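Local atomic coordinates of Cg6181-pa, isoform A (Drosophila melanogaster, PDB entry 2VXG), a protein that probably takes part in mRNA decapping during mRNA degradation and is required for silencing a subset of endogenous miRNA targets. Residues L101-I112 against V124-R135. Sequence-based numbering, arbitrary orientation.
Sequences LTELYRNCQQFI and VRLLMKAIITYR
Helices 101-112 and 124-134 pack antiparallel, their axes 9.8 Å apart at closest approach and crossing at -154°, with Y105 CA facing M128 CA at 6.0 Å. The Y105 ring lies across the seam. With CG anti to the backbone N (chi1 -163°), the ring reaches the second helix, where CE1 rests 3.6 Å from M128 CB and the M128 carbonyl oxygen sits at the ring edge, in its plane. M128 SD stands above one face, 5.2 Å from the ring centroid, a distant Met-aromatic contact. Over the opposite face comes R135 NH2, 3.8 Å from Y105 CG; the guanidinium is tilted 48° to the ring, and its CZ stands far enough from the ring centroid that any cation-pi attraction is weak at most. Replacing Y105 by an alanine would remove the ring between M128 and the R135 guanidinium and is likely to open a gap beside I131 CG2. T102 OG1, hydrogen-bonded to the P98 carbonyl, lies 3.2 Å from R135 NH1. Deeper in, C108 CB packs against V124 CG1 at 3.4 Å and against M128 CG, while V124 CG2 meets F111 CE2 at 3.6 Å. At the other end L101 CD1 touches Y134 CB. Helix 73-85 packs on V124, L127 and Y134, and helix 54-66 on L104. This last helical hairpin of the Ge-1 C-terminal domain is therefore joined chiefly by apolar side chains, with polar groups gathered near R135, whose NE is buried without a partner.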
loop_
_atom_site.group_PDB
_atom_site.type_symbol
_atom_site.label_atom_id
_atom_site.label_comp_id
_atom_site.label_asym_id
_atom_site.label_seq_id
_atom_site.Cartn_x
_atom_site.Cartn_y
_atom_site.Cartn_z
ATOM N N LEU A 101 1.706 -9.334 6.235
ATOM C CA LEU A 101 3.011 -8.783 6.625
ATOM C C LEU A 101 4.180 -9.707 6.383
ATOM O O LEU A 101 5.303 -9.234 6.136
ATOM C CB LEU A 101 3.004 -8.332 8.086
ATOM C CG LEU A 101 1.957 -7.313 8.463
ATOM C CD1 LEU A 101 2.009 -7.019 9.961
ATOM C CD2 LEU A 101 2.129 -6.069 7.595
ATOM N N THR A 102 3.950 -11.007 6.522
ATOM C CA THR A 102 4.970 -12.016 6.246
ATOM C C THR A 102 5.405 -11.962 4.760
ATOM O O THR A 102 6.595 -12.075 4.429
ATOM C CB THR A 102 4.419 -13.416 6.607
ATOM O OG1 THR A 102 4.215 -13.485 8.023
ATOM C CG2 THR A 102 5.352 -14.508 6.177
ATOM N N GLU A 103 4.423 -11.810 3.871
ATOM C CA GLU A 103 4.701 -11.678 2.447
ATOM C C GLU A 103 5.315 -10.314 2.092
ATOM O O GLU A 103 6.204 -10.248 1.247
ATOM C CB GLU A 103 3.416 -11.902 1.638
ATOM C CG GLU A 103 3.620 -12.139 0.137
ATOM C CD GLU A 103 4.516 -13.365 -0.234
ATOM O OE1 GLU A 103 4.817 -14.203 0.624
ATOM O OE2 GLU A 103 4.908 -13.495 -1.424
ATOM N N LEU A 104 4.846 -9.243 2.735
ATOM C CA LEU A 104 5.447 -7.924 2.604
ATOM C C LEU A 104 6.928 -8.000 2.989
ATOM O O LEU A 104 7.793 -7.527 2.263
ATOM C CB LEU A 104 4.712 -6.896 3.490
ATOM C CG LEU A 104 5.441 -5.556 3.669
ATOM C CD1 LEU A 104 5.574 -4.792 2.352
ATOM C CD2 LEU A 104 4.785 -4.686 4.735
ATOM N N TYR A 105 7.199 -8.627 4.136
ATOM C CA TYR A 105 8.560 -8.831 4.600
ATOM C C TYR A 105 9.449 -9.550 3.592
ATOM O O TYR A 105 10.560 -9.109 3.323
ATOM C CB TYR A 105 8.560 -9.626 5.911
ATOM C CG TYR A 105 9.885 -9.508 6.620
ATOM C CD1 TYR A 105 10.091 -8.522 7.566
ATOM C CD2 TYR A 105 10.931 -10.377 6.326
ATOM C CE1 TYR A 105 11.264 -8.398 8.200
ATOM C CE2 TYR A 105 12.136 -10.259 6.954
ATOM C CZ TYR A 105 12.298 -9.251 7.895
ATOM O OH TYR A 105 13.482 -9.111 8.538
ATOM N N ARG A 106 8.911 -10.648 3.047
ATOM C CA ARG A 106 9.593 -11.518 2.091
ATOM C C ARG A 106 9.894 -10.736 0.816
ATOM O O ARG A 106 10.994 -10.789 0.296
ATOM C CB ARG A 106 8.737 -12.803 1.828
ATOM C CG ARG A 106 9.348 -13.929 0.913
ATOM C CD ARG A 106 8.712 -15.343 1.252
ATOM N NE ARG A 106 9.014 -16.447 0.326
ATOM C CZ ARG A 106 9.911 -17.438 0.496
ATOM N NH1 ARG A 106 10.715 -17.505 1.554
ATOM N NH2 ARG A 106 10.035 -18.366 -0.442
ATOM N N ASN A 107 8.911 -9.975 0.328
ATOM C CA ASN A 107 9.138 -9.101 -0.809
ATOM C C ASN A 107 10.157 -7.998 -0.588
ATOM O O ASN A 107 10.924 -7.666 -1.512
ATOM C CB ASN A 107 7.811 -8.483 -1.293
ATOM C CG ASN A 107 6.962 -9.479 -2.050
ATOM O OD1 ASN A 107 5.771 -9.641 -1.789
ATOM N ND2 ASN A 107 7.566 -10.157 -2.975
ATOM N N CYS A 108 10.133 -7.393 0.605
ATOM C CA CYS A 108 11.117 -6.368 0.972
ATOM C C CYS A 108 12.496 -6.980 1.039
ATOM O O CYS A 108 13.454 -6.384 0.570
ATOM C CB CYS A 108 10.786 -5.702 2.331
ATOM S SG CYS A 108 9.308 -4.632 2.311
ATOM N N GLN A 109 12.597 -8.181 1.605
ATOM C CA GLN A 109 13.899 -8.873 1.630
ATOM C C GLN A 109 14.463 -9.090 0.199
ATOM O O GLN A 109 15.657 -8.888 -0.049
ATOM C CB GLN A 109 13.801 -10.190 2.415
ATOM C CG GLN A 109 13.527 -11.384 1.562
ATOM C CD GLN A 109 13.050 -12.661 2.284
ATOM O OE1 GLN A 109 12.726 -12.679 3.507
ATOM N NE2 GLN A 109 12.984 -13.731 1.500
ATOM N N GLN A 110 13.596 -9.453 -0.743
ATOM C CA GLN A 110 14.011 -9.650 -2.150
ATOM C C GLN A 110 14.377 -8.330 -2.807
ATOM O O GLN A 110 15.359 -8.253 -3.538
ATOM C CB GLN A 110 12.939 -10.412 -2.933
ATOM C CG GLN A 110 12.752 -11.828 -2.347
ATOM C CD GLN A 110 14.019 -12.662 -2.447
ATOM O OE1 GLN A 110 14.538 -12.874 -3.544
ATOM N NE2 GLN A 110 14.529 -13.128 -1.312
ATOM N N PHE A 111 13.618 -7.287 -2.505
ATOM C CA PHE A 111 13.933 -5.950 -2.978
ATOM C C PHE A 111 15.297 -5.441 -2.510
ATOM O O PHE A 111 16.083 -4.906 -3.298
ATOM C CB PHE A 111 12.876 -4.962 -2.510
ATOM C CG PHE A 111 13.241 -3.535 -2.775
ATOM C CD1 PHE A 111 13.098 -3.015 -4.041
ATOM C CD2 PHE A 111 13.682 -2.705 -1.740
ATOM C CE1 PHE A 111 13.384 -1.676 -4.294
ATOM C CE2 PHE A 111 14.006 -1.365 -1.990
ATOM C CZ PHE A 111 13.844 -0.866 -3.297
ATOM N N ILE A 112 15.594 -5.582 -1.228
ATOM C CA ILE A 112 16.894 -5.089 -0.757
ATOM C C ILE A 112 18.073 -5.884 -1.338
ATOM O O ILE A 112 19.150 -5.361 -1.451
ATOM C CB ILE A 112 17.019 -4.985 0.773
ATOM C CG1 ILE A 112 16.829 -6.313 1.471
ATOM C CG2 ILE A 112 16.020 -3.892 1.355
ATOM C CD1 ILE A 112 17.276 -6.281 2.927
ATOM N N VAL A 124 13.235 0.794 3.206
ATOM C CA VAL A 124 12.668 -0.553 3.222
ATOM C C VAL A 124 13.290 -1.371 4.372
ATOM O O VAL A 124 12.575 -2.133 5.056
ATOM C CB VAL A 124 12.831 -1.239 1.867
ATOM C CG1 VAL A 124 12.498 -2.737 1.927
ATOM C CG2 VAL A 124 11.962 -0.541 0.805
ATOM N N ARG A 125 14.596 -1.208 4.620
ATOM C CA ARG A 125 15.197 -1.899 5.747
ATOM C C ARG A 125 14.553 -1.469 7.076
ATOM O O ARG A 125 14.289 -2.300 7.933
ATOM C CB ARG A 125 16.714 -1.716 5.780
ATOM C CG ARG A 125 17.467 -2.403 4.610
ATOM C CD ARG A 125 18.967 -2.028 4.720
ATOM N NE ARG A 125 19.588 -2.752 5.819
ATOM C CZ ARG A 125 20.552 -2.288 6.614
ATOM N NH1 ARG A 125 21.053 -1.069 6.457
ATOM N NH2 ARG A 125 21.012 -3.059 7.599
ATOM N N LEU A 126 14.235 -0.191 7.199
ATOM C CA LEU A 126 13.574 0.289 8.388
ATOM C C LEU A 126 12.156 -0.279 8.456
ATOM O O LEU A 126 11.663 -0.617 9.538
ATOM C CB LEU A 126 13.476 1.830 8.364
ATOM C CG LEU A 126 12.761 2.429 9.578
ATOM C CD1 LEU A 126 13.565 2.149 10.817
ATOM C CD2 LEU A 126 12.562 3.923 9.358
ATOM N N LEU A 127 11.471 -0.311 7.321
ATOM C CA LEU A 127 10.159 -0.896 7.276
ATOM C C LEU A 127 10.142 -2.352 7.763
ATOM O O LEU A 127 9.207 -2.724 8.472
ATOM C CB LEU A 127 9.501 -0.699 5.904
ATOM C CG LEU A 127 8.047 -1.193 5.704
ATOM C CD1 LEU A 127 6.952 -0.237 6.182
ATOM C CD2 LEU A 127 7.793 -1.541 4.212
ATOM N N MET A 128 11.160 -3.143 7.391
ATOM C CA MET A 128 11.300 -4.540 7.783
ATOM C C MET A 128 11.457 -4.687 9.312
ATOM O O MET A 128 10.851 -5.566 9.927
ATOM C CB MET A 128 12.480 -5.163 7.029
ATOM C CG MET A 128 12.248 -5.321 5.536
ATOM S SD MET A 128 13.721 -5.728 4.600
ATOM C CE MET A 128 14.172 -4.203 3.801
ATOM N N LYS A 129 12.169 -3.756 9.941
ATOM C CA LYS A 129 12.181 -3.684 11.441
ATOM C C LYS A 129 10.816 -3.365 12.063
ATOM O O LYS A 129 10.410 -3.967 13.071
ATOM C CB LYS A 129 13.169 -2.641 11.946
ATOM C CG LYS A 129 14.586 -2.962 11.738
ATOM C CD LYS A 129 15.105 -4.108 12.615
ATOM C CE LYS A 129 16.432 -4.620 12.053
ATOM N NZ LYS A 129 17.144 -5.517 12.991
ATOM N N ALA A 130 10.112 -2.405 11.482
ATOM C CA ALA A 130 8.796 -2.032 11.959
ATOM C C ALA A 130 7.826 -3.200 11.861
ATOM O O ALA A 130 6.989 -3.379 12.742
ATOM C CB ALA A 130 8.254 -0.875 11.153
ATOM N N ILE A 131 7.938 -3.959 10.762
ATOM C CA ILE A 131 7.084 -5.102 10.497
ATOM C C ILE A 131 7.217 -6.135 11.613
ATOM O O ILE A 131 6.191 -6.717 12.057
ATOM C CB ILE A 131 7.415 -5.750 9.103
ATOM C CG1 ILE A 131 6.845 -4.886 7.970
ATOM C CG2 ILE A 131 6.836 -7.179 8.989
ATOM C CD1 ILE A 131 7.213 -5.407 6.602
ATOM N N ILE A 132 8.456 -6.339 12.075
ATOM C CA ILE A 132 8.728 -7.281 13.170
ATOM C C ILE A 132 7.868 -6.940 14.394
ATOM O O ILE A 132 7.326 -7.833 15.032
ATOM C CB ILE A 132 10.241 -7.356 13.514
ATOM C CG1 ILE A 132 11.027 -7.924 12.318
ATOM C CG2 ILE A 132 10.462 -8.217 14.772
ATOM C CD1 ILE A 132 12.524 -8.113 12.555
ATOM N N THR A 133 7.694 -5.642 14.672
ATOM C CA THR A 133 6.886 -5.174 15.810
ATOM C C THR A 133 5.414 -5.477 15.624
ATOM O O THR A 133 4.731 -5.877 16.559
ATOM C CB THR A 133 7.088 -3.660 16.064
ATOM O OG1 THR A 133 8.468 -3.423 16.363
ATOM C CG2 THR A 133 6.260 -3.176 17.232
ATOM N N TYR A 134 4.918 -5.286 14.413
ATOM C CA TYR A 134 3.531 -5.639 14.106
ATOM C C TYR A 134 3.280 -7.137 14.187
ATOM O O TYR A 134 2.215 -7.564 14.627
ATOM C CB TYR A 134 3.153 -5.126 12.725
ATOM C CG TYR A 134 2.874 -3.653 12.709
ATOM C CD1 TYR A 134 1.601 -3.167 12.978
ATOM C CD2 TYR A 134 3.868 -2.747 12.387
ATOM C CE1 TYR A 134 1.348 -1.823 12.948
ATOM C CE2 TYR A 134 3.623 -1.396 12.357
ATOM C CZ TYR A 134 2.361 -0.941 12.625
ATOM O OH TYR A 134 2.115 0.410 12.584
ATOM N N ARG A 135 4.267 -7.923 13.765
ATOM C CA ARG A 135 4.226 -9.376 13.894
ATOM C C ARG A 135 4.617 -9.837 15.291
ATOM O O ARG A 135 4.452 -11.016 15.619
ATOM C CB ARG A 135 5.138 -10.046 12.852
ATOM C CG ARG A 135 4.521 -10.104 11.451
ATOM C CD ARG A 135 5.037 -11.278 10.633
ATOM N NE ARG A 135 6.425 -11.074 10.217
ATOM C CZ ARG A 135 7.257 -12.034 9.800
ATOM N NH1 ARG A 135 6.868 -13.308 9.736
ATOM N NH2 ARG A 135 8.504 -11.719 9.449
#